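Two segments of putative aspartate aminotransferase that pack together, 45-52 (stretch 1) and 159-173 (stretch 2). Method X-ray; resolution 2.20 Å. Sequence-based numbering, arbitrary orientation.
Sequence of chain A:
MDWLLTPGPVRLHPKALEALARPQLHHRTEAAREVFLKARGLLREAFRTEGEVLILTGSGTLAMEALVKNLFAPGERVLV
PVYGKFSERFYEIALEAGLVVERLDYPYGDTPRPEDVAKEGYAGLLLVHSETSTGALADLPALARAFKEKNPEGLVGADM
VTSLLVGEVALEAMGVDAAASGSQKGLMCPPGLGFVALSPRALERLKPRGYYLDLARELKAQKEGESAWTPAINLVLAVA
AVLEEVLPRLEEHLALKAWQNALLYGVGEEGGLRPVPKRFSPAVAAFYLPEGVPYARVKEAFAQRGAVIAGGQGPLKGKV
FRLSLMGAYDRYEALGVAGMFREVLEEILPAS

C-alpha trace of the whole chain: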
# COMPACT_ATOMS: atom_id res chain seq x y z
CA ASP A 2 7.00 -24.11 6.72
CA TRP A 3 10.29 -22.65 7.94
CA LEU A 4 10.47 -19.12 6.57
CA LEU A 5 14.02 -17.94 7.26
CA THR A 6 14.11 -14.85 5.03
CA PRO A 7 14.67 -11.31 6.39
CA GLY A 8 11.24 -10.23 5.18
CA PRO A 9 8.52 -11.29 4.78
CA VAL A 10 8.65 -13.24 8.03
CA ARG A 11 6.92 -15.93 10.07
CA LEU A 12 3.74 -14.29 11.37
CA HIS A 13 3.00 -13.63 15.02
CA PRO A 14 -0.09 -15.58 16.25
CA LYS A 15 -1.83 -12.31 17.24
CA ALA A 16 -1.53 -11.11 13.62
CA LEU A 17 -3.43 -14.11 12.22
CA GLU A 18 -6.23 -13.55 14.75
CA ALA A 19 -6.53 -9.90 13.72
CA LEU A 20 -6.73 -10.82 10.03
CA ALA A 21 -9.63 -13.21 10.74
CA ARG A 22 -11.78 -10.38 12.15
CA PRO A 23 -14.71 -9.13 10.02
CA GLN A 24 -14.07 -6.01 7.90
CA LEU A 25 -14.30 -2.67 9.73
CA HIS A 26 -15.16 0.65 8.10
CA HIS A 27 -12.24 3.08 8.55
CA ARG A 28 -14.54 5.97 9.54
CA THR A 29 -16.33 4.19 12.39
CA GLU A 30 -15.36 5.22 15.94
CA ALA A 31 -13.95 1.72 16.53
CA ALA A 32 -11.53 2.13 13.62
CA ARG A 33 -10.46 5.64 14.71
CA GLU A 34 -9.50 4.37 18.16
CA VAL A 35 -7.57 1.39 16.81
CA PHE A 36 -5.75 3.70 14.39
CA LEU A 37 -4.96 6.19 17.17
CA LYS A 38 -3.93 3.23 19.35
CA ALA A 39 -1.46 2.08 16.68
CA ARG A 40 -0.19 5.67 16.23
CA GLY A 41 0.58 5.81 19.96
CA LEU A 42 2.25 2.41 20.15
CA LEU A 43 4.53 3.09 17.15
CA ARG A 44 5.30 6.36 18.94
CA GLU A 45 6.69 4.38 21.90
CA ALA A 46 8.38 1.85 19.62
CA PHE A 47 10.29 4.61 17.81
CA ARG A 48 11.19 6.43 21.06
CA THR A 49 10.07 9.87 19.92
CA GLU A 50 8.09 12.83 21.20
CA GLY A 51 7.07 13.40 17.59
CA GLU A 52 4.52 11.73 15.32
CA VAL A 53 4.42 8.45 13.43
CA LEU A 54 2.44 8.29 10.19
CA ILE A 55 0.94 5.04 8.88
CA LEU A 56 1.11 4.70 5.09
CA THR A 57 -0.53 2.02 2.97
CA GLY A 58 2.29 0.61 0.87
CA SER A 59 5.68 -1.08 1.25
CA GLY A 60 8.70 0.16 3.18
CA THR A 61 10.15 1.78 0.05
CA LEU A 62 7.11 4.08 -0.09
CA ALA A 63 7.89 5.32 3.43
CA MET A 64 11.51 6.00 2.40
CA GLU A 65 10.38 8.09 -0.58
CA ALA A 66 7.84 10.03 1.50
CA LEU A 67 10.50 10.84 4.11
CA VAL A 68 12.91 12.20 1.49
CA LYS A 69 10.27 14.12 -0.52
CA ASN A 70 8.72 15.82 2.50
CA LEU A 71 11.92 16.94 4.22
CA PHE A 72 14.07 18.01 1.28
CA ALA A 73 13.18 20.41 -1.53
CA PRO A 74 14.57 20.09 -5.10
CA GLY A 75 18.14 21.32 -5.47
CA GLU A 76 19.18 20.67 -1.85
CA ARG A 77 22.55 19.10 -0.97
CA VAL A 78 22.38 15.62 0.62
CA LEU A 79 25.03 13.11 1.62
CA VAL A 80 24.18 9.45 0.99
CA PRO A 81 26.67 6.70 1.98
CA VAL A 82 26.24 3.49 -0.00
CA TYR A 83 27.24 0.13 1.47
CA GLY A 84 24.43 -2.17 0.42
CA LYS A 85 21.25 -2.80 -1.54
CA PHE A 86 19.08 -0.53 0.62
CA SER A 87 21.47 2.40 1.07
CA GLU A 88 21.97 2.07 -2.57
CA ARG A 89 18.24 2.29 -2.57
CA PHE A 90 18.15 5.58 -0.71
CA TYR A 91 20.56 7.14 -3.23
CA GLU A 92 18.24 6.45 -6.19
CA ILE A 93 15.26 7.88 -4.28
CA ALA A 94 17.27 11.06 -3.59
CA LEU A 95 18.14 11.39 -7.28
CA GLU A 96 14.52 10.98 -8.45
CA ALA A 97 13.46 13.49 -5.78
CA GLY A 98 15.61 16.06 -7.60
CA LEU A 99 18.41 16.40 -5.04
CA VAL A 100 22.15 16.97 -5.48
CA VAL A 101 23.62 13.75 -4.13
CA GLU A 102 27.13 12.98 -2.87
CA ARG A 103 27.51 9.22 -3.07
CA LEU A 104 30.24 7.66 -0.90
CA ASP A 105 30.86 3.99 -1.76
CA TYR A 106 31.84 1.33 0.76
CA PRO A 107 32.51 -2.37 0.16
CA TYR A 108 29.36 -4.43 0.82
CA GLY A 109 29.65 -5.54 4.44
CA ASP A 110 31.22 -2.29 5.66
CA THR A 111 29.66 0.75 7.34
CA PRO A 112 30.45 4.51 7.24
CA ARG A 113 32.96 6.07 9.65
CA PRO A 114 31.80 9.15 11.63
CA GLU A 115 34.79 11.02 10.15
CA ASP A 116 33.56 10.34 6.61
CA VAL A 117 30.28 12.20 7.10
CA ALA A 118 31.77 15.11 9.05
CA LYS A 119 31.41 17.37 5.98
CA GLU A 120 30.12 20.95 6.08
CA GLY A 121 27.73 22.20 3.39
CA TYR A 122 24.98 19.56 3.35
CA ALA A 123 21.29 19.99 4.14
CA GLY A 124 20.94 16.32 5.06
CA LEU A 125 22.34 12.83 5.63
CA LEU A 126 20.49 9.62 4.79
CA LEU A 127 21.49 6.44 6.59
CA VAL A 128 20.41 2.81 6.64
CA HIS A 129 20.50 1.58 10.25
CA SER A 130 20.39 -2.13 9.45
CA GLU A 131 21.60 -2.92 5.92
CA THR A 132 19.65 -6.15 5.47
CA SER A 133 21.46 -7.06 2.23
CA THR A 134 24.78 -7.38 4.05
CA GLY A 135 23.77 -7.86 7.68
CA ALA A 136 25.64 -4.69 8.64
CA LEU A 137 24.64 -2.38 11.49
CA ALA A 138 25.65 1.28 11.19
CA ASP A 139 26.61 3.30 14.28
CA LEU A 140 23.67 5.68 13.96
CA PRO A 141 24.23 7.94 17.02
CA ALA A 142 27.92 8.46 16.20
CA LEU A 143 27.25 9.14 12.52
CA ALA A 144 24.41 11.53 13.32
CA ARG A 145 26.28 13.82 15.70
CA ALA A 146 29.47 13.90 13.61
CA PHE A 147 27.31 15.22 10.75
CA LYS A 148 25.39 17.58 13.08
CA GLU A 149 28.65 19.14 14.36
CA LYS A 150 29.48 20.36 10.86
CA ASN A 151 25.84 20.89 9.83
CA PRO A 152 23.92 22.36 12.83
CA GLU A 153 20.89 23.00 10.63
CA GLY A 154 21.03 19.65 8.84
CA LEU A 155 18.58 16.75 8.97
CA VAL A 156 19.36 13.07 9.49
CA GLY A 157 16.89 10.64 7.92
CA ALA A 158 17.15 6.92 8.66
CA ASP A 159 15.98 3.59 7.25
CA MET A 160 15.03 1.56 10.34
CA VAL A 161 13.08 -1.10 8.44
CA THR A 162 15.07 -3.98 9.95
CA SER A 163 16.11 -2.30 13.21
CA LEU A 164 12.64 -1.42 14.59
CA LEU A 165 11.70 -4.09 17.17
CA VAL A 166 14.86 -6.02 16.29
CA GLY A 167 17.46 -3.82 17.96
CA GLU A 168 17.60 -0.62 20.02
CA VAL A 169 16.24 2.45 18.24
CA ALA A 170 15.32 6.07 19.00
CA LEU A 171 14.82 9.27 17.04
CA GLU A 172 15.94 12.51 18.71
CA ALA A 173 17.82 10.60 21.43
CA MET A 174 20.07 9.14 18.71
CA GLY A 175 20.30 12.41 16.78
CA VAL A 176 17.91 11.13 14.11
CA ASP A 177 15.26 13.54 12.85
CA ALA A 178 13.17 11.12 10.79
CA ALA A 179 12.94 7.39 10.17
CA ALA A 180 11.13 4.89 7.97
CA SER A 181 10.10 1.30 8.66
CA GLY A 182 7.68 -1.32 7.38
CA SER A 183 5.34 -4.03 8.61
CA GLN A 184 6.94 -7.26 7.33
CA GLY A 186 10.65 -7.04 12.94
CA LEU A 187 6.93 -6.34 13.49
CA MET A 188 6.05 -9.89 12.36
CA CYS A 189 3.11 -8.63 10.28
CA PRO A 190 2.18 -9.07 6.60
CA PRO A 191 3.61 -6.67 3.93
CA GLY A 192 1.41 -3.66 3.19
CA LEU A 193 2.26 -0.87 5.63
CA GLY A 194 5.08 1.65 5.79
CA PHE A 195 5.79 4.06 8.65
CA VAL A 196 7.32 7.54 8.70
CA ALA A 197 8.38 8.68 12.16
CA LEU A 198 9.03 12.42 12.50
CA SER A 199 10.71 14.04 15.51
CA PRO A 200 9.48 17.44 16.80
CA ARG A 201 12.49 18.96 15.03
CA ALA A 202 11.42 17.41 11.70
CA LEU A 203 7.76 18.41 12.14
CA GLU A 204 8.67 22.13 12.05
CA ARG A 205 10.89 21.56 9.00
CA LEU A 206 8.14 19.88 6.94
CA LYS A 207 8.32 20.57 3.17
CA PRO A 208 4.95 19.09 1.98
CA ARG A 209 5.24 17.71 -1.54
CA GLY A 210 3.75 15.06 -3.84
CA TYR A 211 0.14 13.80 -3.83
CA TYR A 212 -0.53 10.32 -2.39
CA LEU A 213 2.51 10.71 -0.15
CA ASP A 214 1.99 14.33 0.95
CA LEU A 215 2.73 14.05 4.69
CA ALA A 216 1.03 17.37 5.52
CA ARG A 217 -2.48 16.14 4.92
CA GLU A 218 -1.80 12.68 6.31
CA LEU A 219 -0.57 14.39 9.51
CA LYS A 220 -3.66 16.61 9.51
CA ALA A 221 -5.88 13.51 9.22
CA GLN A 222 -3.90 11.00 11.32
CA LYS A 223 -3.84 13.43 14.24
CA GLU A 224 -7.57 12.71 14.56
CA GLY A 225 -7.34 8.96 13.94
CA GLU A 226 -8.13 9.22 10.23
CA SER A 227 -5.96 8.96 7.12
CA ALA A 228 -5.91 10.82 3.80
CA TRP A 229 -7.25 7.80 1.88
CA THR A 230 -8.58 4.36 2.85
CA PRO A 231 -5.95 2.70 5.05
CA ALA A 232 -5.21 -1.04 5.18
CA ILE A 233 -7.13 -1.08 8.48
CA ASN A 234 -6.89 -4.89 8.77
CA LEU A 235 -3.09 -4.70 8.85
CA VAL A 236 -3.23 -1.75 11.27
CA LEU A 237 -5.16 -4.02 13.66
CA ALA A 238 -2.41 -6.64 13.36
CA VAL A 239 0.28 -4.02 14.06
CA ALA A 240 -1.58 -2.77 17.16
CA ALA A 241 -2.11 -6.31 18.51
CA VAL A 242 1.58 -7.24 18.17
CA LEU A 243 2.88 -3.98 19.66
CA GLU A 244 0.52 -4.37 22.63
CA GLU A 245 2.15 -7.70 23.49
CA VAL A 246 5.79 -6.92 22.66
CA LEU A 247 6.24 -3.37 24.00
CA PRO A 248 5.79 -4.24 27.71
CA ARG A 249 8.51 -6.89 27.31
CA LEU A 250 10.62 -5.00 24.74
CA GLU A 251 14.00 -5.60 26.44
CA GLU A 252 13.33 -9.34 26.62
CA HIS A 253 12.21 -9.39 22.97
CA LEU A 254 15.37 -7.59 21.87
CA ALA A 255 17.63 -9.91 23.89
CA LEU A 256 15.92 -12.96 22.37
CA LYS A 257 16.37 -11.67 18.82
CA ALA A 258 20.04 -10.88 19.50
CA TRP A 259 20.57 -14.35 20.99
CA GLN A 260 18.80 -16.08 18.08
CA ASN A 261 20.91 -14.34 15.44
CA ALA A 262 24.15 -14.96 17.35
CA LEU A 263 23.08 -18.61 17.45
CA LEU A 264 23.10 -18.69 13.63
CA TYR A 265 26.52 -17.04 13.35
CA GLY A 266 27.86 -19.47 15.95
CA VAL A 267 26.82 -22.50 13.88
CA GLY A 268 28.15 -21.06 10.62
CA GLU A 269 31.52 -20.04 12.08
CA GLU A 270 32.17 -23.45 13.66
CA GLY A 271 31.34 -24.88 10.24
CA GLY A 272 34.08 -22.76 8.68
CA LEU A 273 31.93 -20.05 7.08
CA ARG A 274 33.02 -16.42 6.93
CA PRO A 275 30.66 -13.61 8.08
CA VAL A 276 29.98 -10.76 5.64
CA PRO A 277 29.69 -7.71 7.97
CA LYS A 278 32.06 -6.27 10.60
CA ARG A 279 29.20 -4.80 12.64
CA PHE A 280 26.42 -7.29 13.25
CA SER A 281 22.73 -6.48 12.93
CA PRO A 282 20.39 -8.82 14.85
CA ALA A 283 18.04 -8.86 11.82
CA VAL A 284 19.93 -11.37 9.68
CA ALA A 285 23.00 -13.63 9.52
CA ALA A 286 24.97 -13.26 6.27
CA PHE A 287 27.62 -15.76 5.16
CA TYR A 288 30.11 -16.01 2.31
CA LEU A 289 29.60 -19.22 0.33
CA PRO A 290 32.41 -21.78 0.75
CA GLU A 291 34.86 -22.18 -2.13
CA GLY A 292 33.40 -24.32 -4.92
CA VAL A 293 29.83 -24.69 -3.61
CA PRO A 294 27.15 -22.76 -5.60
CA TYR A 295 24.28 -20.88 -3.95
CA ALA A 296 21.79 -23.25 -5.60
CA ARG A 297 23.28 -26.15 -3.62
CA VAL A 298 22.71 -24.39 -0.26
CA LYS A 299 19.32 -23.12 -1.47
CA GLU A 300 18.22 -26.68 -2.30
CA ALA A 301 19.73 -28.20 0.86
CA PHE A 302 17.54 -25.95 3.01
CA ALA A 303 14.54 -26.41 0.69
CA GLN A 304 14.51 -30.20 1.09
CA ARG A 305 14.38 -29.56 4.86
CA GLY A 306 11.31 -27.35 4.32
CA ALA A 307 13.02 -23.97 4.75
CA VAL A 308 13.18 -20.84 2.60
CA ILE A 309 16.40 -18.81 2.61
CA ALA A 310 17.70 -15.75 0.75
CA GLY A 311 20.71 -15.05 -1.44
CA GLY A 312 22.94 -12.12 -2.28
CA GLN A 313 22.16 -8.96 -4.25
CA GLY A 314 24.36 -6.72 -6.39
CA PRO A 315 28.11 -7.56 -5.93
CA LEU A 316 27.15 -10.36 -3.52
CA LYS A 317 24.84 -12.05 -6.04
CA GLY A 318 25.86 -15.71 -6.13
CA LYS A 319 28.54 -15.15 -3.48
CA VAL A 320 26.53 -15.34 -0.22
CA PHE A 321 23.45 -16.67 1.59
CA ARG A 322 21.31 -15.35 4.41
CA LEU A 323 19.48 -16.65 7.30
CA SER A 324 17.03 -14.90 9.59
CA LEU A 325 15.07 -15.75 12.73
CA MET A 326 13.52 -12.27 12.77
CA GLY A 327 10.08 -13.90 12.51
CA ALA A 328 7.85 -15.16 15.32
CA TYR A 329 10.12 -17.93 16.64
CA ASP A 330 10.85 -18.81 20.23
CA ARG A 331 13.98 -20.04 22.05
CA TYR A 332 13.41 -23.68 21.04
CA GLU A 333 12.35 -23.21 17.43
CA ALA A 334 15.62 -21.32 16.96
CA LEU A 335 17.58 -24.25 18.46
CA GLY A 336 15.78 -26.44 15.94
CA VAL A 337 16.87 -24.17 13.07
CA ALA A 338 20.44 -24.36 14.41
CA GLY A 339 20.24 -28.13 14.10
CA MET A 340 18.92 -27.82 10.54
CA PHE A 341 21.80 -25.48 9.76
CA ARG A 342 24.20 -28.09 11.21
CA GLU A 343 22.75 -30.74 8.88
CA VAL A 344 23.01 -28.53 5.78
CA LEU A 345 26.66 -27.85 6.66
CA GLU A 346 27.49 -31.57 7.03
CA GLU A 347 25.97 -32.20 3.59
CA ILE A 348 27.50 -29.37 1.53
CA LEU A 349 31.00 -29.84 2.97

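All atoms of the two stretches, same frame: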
# COMPACT_ATOMS: atom_id res chain seq x y z
N GLU A 45 5.85 4.95 20.84
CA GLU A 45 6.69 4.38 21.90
C GLU A 45 7.79 3.52 21.29
O GLU A 45 8.93 3.55 21.75
CB GLU A 45 5.86 3.50 22.82
CG GLU A 45 4.83 4.21 23.67
CD GLU A 45 4.06 3.25 24.57
OE1 GLU A 45 4.66 2.26 25.04
OE2 GLU A 45 2.85 3.48 24.79
N ALA A 46 7.43 2.73 20.29
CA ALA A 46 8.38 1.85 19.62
C ALA A 46 9.55 2.62 19.01
O ALA A 46 10.69 2.17 19.08
CB ALA A 46 7.67 1.02 18.54
N PHE A 47 9.26 3.78 18.43
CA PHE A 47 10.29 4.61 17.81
C PHE A 47 11.07 5.48 18.81
O PHE A 47 12.12 6.03 18.46
CB PHE A 47 9.69 5.51 16.73
CG PHE A 47 9.64 4.88 15.37
CD1 PHE A 47 8.42 4.49 14.81
CD2 PHE A 47 10.81 4.71 14.62
CE1 PHE A 47 8.37 3.95 13.53
CE2 PHE A 47 10.76 4.17 13.34
CZ PHE A 47 9.55 3.79 12.80
N ARG A 48 10.54 5.62 20.03
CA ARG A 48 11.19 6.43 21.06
C ARG A 48 11.27 7.87 20.58
O ARG A 48 12.35 8.41 20.36
CB ARG A 48 12.62 5.93 21.33
CG ARG A 48 12.77 4.52 21.87
CD ARG A 48 12.09 4.32 23.20
NE ARG A 48 12.48 3.04 23.80
CZ ARG A 48 13.72 2.73 24.19
NH1 ARG A 48 14.71 3.61 24.06
NH2 ARG A 48 13.96 1.54 24.72
N THR A 49 10.11 8.49 20.37
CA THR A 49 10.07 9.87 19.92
C THR A 49 8.94 10.64 20.57
O THR A 49 7.96 10.06 21.03
CB THR A 49 9.94 9.97 18.37
OG1 THR A 49 9.94 11.35 17.98
CG2 THR A 49 8.66 9.32 17.88
N GLU A 50 9.11 11.95 20.64
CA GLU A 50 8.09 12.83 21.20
C GLU A 50 7.29 13.36 20.02
O GLU A 50 6.32 14.09 20.19
CB GLU A 50 8.76 13.98 21.95
CG GLU A 50 7.91 14.57 23.08
CD GLU A 50 7.69 13.59 24.22
OE1 GLU A 50 8.69 13.08 24.77
OE2 GLU A 50 6.52 13.32 24.55
N GLY A 51 7.72 12.97 18.81
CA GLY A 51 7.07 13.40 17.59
C GLY A 51 5.86 12.59 17.17
O GLY A 51 5.13 12.07 18.01
N GLU A 52 5.66 12.47 15.86
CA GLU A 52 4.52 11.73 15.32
C GLU A 52 4.94 10.62 14.37
O GLU A 52 5.96 10.73 13.68
CB GLU A 52 3.59 12.68 14.56
CG GLU A 52 3.06 13.87 15.36
CD GLU A 52 2.02 13.49 16.41
OE1 GLU A 52 1.45 12.38 16.34
OE2 GLU A 52 1.78 14.32 17.30
N ASP A 159 16.74 4.76 7.67
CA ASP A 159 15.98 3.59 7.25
C ASP A 159 16.12 2.64 8.44
O ASP A 159 17.21 2.12 8.69
CB ASP A 159 16.61 2.97 5.99
CG ASP A 159 15.96 1.64 5.58
OD1 ASP A 159 15.40 0.91 6.42
OD2 ASP A 159 16.05 1.29 4.38
N MET A 160 15.04 2.45 9.18
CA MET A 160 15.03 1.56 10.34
C MET A 160 14.09 0.39 10.09
O MET A 160 13.50 -0.17 11.02
CB MET A 160 14.59 2.32 11.60
CG MET A 160 15.58 3.36 12.12
SD MET A 160 14.91 4.21 13.57
CE MET A 160 16.22 5.31 13.97
N VAL A 161 13.97 -0.01 8.82
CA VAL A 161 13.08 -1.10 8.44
C VAL A 161 13.41 -2.42 9.13
O VAL A 161 12.49 -3.13 9.54
CB VAL A 161 12.98 -1.29 6.91
CG1 VAL A 161 12.10 -2.48 6.59
CG2 VAL A 161 12.39 -0.04 6.26
N THR A 162 14.69 -2.75 9.26
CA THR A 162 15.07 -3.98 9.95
C THR A 162 15.77 -3.76 11.29
O THR A 162 16.54 -4.61 11.75
CB THR A 162 15.91 -4.96 9.08
OG1 THR A 162 17.07 -4.29 8.57
CG2 THR A 162 15.08 -5.51 7.94
N SER A 163 15.55 -2.59 11.90
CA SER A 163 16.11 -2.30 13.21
C SER A 163 14.96 -2.11 14.21
O SER A 163 15.10 -2.43 15.40
CB SER A 163 17.04 -1.09 13.19
OG SER A 163 16.38 0.09 12.78
N LEU A 164 13.81 -1.63 13.73
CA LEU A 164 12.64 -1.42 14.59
C LEU A 164 12.15 -2.76 15.14
O LEU A 164 11.81 -3.66 14.37
CB LEU A 164 11.51 -0.75 13.81
CG LEU A 164 10.25 -0.42 14.63
CD1 LEU A 164 10.55 0.68 15.64
CD2 LEU A 164 9.11 -0.01 13.72
N LEU A 165 12.14 -2.88 16.47
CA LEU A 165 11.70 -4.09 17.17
C LEU A 165 12.65 -5.28 17.00
O LEU A 165 12.32 -6.42 17.32
CB LEU A 165 10.28 -4.49 16.76
CG LEU A 165 9.27 -4.59 17.90
CD1 LEU A 165 9.01 -3.21 18.46
CD2 LEU A 165 7.98 -5.21 17.41
N VAL A 166 13.85 -5.00 16.50
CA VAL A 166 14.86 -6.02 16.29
C VAL A 166 16.05 -5.64 17.17
O VAL A 166 16.62 -6.48 17.85
CB VAL A 166 15.29 -6.08 14.80
CG1 VAL A 166 16.38 -7.10 14.60
CG2 VAL A 166 14.09 -6.44 13.94
N GLY A 167 16.37 -4.35 17.17
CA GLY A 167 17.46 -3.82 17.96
C GLY A 167 17.02 -2.50 18.59
O GLY A 167 15.88 -2.06 18.38
N GLU A 168 17.90 -1.89 19.37
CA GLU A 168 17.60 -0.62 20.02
C GLU A 168 17.51 0.51 19.01
O GLU A 168 18.37 0.64 18.13
CB GLU A 168 18.69 -0.28 21.05
CG GLU A 168 18.64 -1.10 22.33
CD GLU A 168 17.45 -0.75 23.22
OE1 GLU A 168 17.11 -1.57 24.10
OE2 GLU A 168 16.87 0.35 23.06
N VAL A 169 16.45 1.31 19.12
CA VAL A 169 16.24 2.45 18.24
C VAL A 169 15.65 3.63 19.00
O VAL A 169 15.04 3.48 20.06
CB VAL A 169 15.27 2.10 17.05
CG1 VAL A 169 15.87 1.02 16.16
CG2 VAL A 169 13.90 1.68 17.57
N ALA A 170 15.84 4.82 18.44
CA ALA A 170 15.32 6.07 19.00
C ALA A 170 15.48 7.12 17.93
O ALA A 170 16.27 6.95 17.00
CB ALA A 170 16.09 6.46 20.25
N LEU A 171 14.70 8.19 18.02
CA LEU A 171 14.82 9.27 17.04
C LEU A 171 15.74 10.37 17.57
O LEU A 171 16.96 10.27 17.44
CB LEU A 171 13.45 9.82 16.67
CG LEU A 171 13.04 9.56 15.21
CD1 LEU A 171 13.12 8.07 14.91
CD2 LEU A 171 11.64 10.07 14.97
N GLU A 172 15.16 11.39 18.19
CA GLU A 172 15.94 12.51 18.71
C GLU A 172 17.05 12.12 19.69
O GLU A 172 18.12 12.72 19.69
CB GLU A 172 15.04 13.61 19.31
CG GLU A 172 13.98 13.15 20.32
CD GLU A 172 12.62 12.86 19.69
OE1 GLU A 172 11.59 13.19 20.31
OE2 GLU A 172 12.57 12.29 18.58
N ALA A 173 16.82 11.07 20.47
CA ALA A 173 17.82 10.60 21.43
C ALA A 173 19.07 10.07 20.73
O ALA A 173 20.14 10.02 21.33
CB ALA A 173 17.23 9.55 22.35
O HOH W 1 14.25 9.95 21.36

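The end of a helix and the turn after it pack against an irregular loop through a buried apolar cluster around Phe 47, flanked by a polar clasp centred on the carboxylate of Glu 172. Phe 47 has the largest area in stretch 1 covered by the loop. Its CA-to-CB bond points sideways, but the ring reaches in among three side chains of the loop. Leu 164 CD1 lies over one ring face, 4.1 Å from the centroid and only 7° off the normal, a CH-pi contact. Met 160 SD sits at the ring edge, 4.2 Å from Phe 47 CE2, while Leu 171 CD1 approaches Phe 47 CD2 obliquely at 4.1 Å. Ala 46 extends the apolar patch, with its CB 4.1 Å from Leu 164 CD1, and Ala 46 O lies 3.6 Å from Val 169 CG2.

Arg 48 is the first residue to leave helical phi/psi, with positive phi, and here the backbones draw together, Arg 48 CA and Ala 170 CA being 4.6 Å apart. Ala 170 CA makes a CA-H...O contact with Phe 47 O at 3.2 Å, and Leu 171 N gives a weak but nearly straight hydrogen bond to Arg 48 O (3.3 Å, 176°). A water bridges the two stretches, donating to Arg 48 O at 2.6 Å and accepting from Ala 173 N at 2.9 Å. The Arg 48 side chain runs over the loop, its guanidinium face covering Val 169 O, to a long salt bridge between Arg 48 NH2 and Glu 168 OE2 (3.6 Å).

Glu 172 uses both carboxylate oxygens: OE2 accepts from Thr 49 OG1 at 2.9 Å and OE1 from Glu 50 N at 2.8 Å. Thr 49 OG1 also accepts from Gly 51 N at 2.9 Å, so one hydroxyl links the local turn to the loop.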